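Local coordinates for protein superoxide dismutase [Fe] (Sulfolobus solfataricus, PDB 1WB7) that destroys superoxide radicals by converting them to hydrogen peroxide and oxygen, using one iron ion in each subunit of a homotetramer, at residues L108-Y113 against G145-I149. The protein carries 1 engineered substitution. Residues are numbered along the deposited sequence; the frame is centred on the assembly and turned at random.
Sequences LINKQY and GNLQI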
# COMPACT_ATOMS: atom_id res chain seq x y z
N LEU A 108 27.05 -18.32 -3.58
CA LEU A 108 25.84 -18.17 -2.78
C LEU A 108 24.62 -18.56 -3.61
O LEU A 108 23.71 -19.23 -3.12
CB LEU A 108 25.67 -16.72 -2.29
CG LEU A 108 26.53 -16.25 -1.13
CD1 LEU A 108 26.12 -14.84 -0.72
CD2 LEU A 108 26.37 -17.20 0.05
N ILE A 109 24.60 -18.14 -4.86
CA ILE A 109 23.48 -18.46 -5.75
C ILE A 109 23.36 -19.97 -5.92
O ILE A 109 22.24 -20.51 -5.90
CB ILE A 109 23.64 -17.77 -7.12
CG1 ILE A 109 23.40 -16.26 -6.96
CG2 ILE A 109 22.67 -18.36 -8.13
CD1 ILE A 109 23.52 -15.46 -8.25
N ASN A 110 24.48 -20.66 -6.06
CA ASN A 110 24.43 -22.11 -6.22
C ASN A 110 23.95 -22.79 -4.95
O ASN A 110 23.18 -23.75 -5.01
CB ASN A 110 25.80 -22.68 -6.60
CG ASN A 110 26.24 -22.26 -7.99
OD1 ASN A 110 25.41 -22.03 -8.87
ND2 ASN A 110 27.55 -22.18 -8.19
N LYS A 111 24.37 -22.31 -3.79
CA LYS A 111 23.97 -22.92 -2.52
C LYS A 111 22.50 -22.74 -2.21
O LYS A 111 21.86 -23.61 -1.60
CB LYS A 111 24.77 -22.34 -1.36
CG LYS A 111 26.20 -22.82 -1.28
CD LYS A 111 26.90 -22.17 -0.10
CE LYS A 111 28.23 -22.85 0.17
NZ LYS A 111 28.00 -24.30 0.47
N GLN A 112 21.96 -21.59 -2.60
CA GLN A 112 20.57 -21.29 -2.31
C GLN A 112 19.59 -21.59 -3.43
O GLN A 112 18.41 -21.83 -3.16
CB GLN A 112 20.45 -19.83 -1.87
CG GLN A 112 21.18 -19.53 -0.57
CD GLN A 112 21.24 -18.04 -0.27
OE1 GLN A 112 20.27 -17.32 -0.47
NE2 GLN A 112 22.39 -17.57 0.23
N TYR A 113 20.05 -21.57 -4.67
CA TYR A 113 19.15 -21.84 -5.79
C TYR A 113 19.55 -23.03 -6.65
O TYR A 113 18.87 -23.35 -7.62
CB TYR A 113 19.02 -20.60 -6.68
CG TYR A 113 18.43 -19.41 -5.95
CD1 TYR A 113 19.23 -18.56 -5.18
CD2 TYR A 113 17.06 -19.15 -6.00
CE1 TYR A 113 18.68 -17.49 -4.49
CE2 TYR A 113 16.50 -18.08 -5.31
CZ TYR A 113 17.32 -17.25 -4.56
OH TYR A 113 16.77 -16.18 -3.89
N GLY A 145 22.19 -14.09 5.63
CA GLY A 145 23.12 -14.47 4.58
C GLY A 145 22.34 -14.93 3.36
O GLY A 145 22.91 -15.45 2.40
N ASN A 146 21.01 -14.74 3.40
CA ASN A 146 20.17 -15.14 2.29
C ASN A 146 20.12 -14.13 1.16
O ASN A 146 20.06 -12.92 1.41
CB ASN A 146 18.72 -15.37 2.75
CG ASN A 146 18.57 -16.55 3.67
OD1 ASN A 146 19.37 -17.49 3.65
ND2 ASN A 146 17.52 -16.52 4.49
N LEU A 147 20.15 -14.62 -0.07
CA LEU A 147 20.02 -13.76 -1.23
C LEU A 147 18.49 -13.77 -1.40
O LEU A 147 17.94 -14.67 -2.03
CB LEU A 147 20.71 -14.38 -2.45
CG LEU A 147 22.24 -14.33 -2.44
CD1 LEU A 147 22.79 -15.11 -3.64
CD2 LEU A 147 22.71 -12.88 -2.47
N GLN A 148 17.83 -12.80 -0.78
CA GLN A 148 16.37 -12.69 -0.78
C GLN A 148 15.77 -11.92 -1.95
O GLN A 148 16.07 -10.73 -2.15
CB GLN A 148 15.92 -12.05 0.54
CG GLN A 148 14.41 -11.90 0.70
CD GLN A 148 13.69 -13.23 0.75
OE1 GLN A 148 13.91 -14.04 1.65
NE2 GLN A 148 12.82 -13.47 -0.23
N ILE A 149 14.91 -12.59 -2.70
CA ILE A 149 14.23 -11.96 -3.83
C ILE A 149 13.04 -11.17 -3.29
O ILE A 149 12.42 -11.55 -2.30
CB ILE A 149 13.70 -13.02 -4.83
CG1 ILE A 149 14.87 -13.66 -5.59
CG2 ILE A 149 12.73 -12.37 -5.80
CD1 ILE A 149 14.45 -14.86 -6.43
O HOH W 1 14.50 -15.45 -2.32
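Gln-112 and Tyr-113 both turn CG beside their own backbone N (chi1 -64° and -62°), and Gln-112 then runs extended, so that an amide and a phenol reach from the last turn of helix 103-113 to residues 145-149. The amide acts through both ends. Gln-112 OE1 accepts from Leu-147 N at 2.7 Å on a lone pair in the carbonyl plane, a nearly straight bond. Gln-112 NE2 gives a weak, bent one to Gly-145 O (3.1 Å). Glutamine suits the place because one flat group offers an acceptor and a donor to neighbouring backbone groups, and the strong bond, with the weak one beside it, should limit the amide's rotation. Gly-145 turns the chain here with a positive phi of 85°, where a CB would be jammed against the carbonyl O of the preceding residue.

Tyr-113 adds the longer reach: its OH donates to Leu-147 O at 2.7 Å, so both backbone polar groups of Leu-147 are bound by neighbouring helix side chains. The same hydroxyl accepts from a water, which in turn receives the N-H of Ile-149. Beside it Ile-149 slants across the end of the ring, CD1 4.0 Å from Tyr-113 CE2.

Alongside these polar bonds, the single methyl Leu-147 CD1 lies 3.6 Å from both Leu-108 CB and Ile-109 CG1, the Leu-147 and Ile-109 side chains crossing at about a right angle; an apolar leucine suits this buried place. Tyr-140 of the adjacent strand also packs on Leu-108 and Leu-147. Phe-6 of the second subunit covers Gln-112 and meets the Tyr-113 ring edge-to-face. The contact thus packs a helix end against strand 147-153, outermost within this chain in the antiparallel sheet of the mixed alpha/beta C-terminal domain of iron/manganese superoxide dismutases.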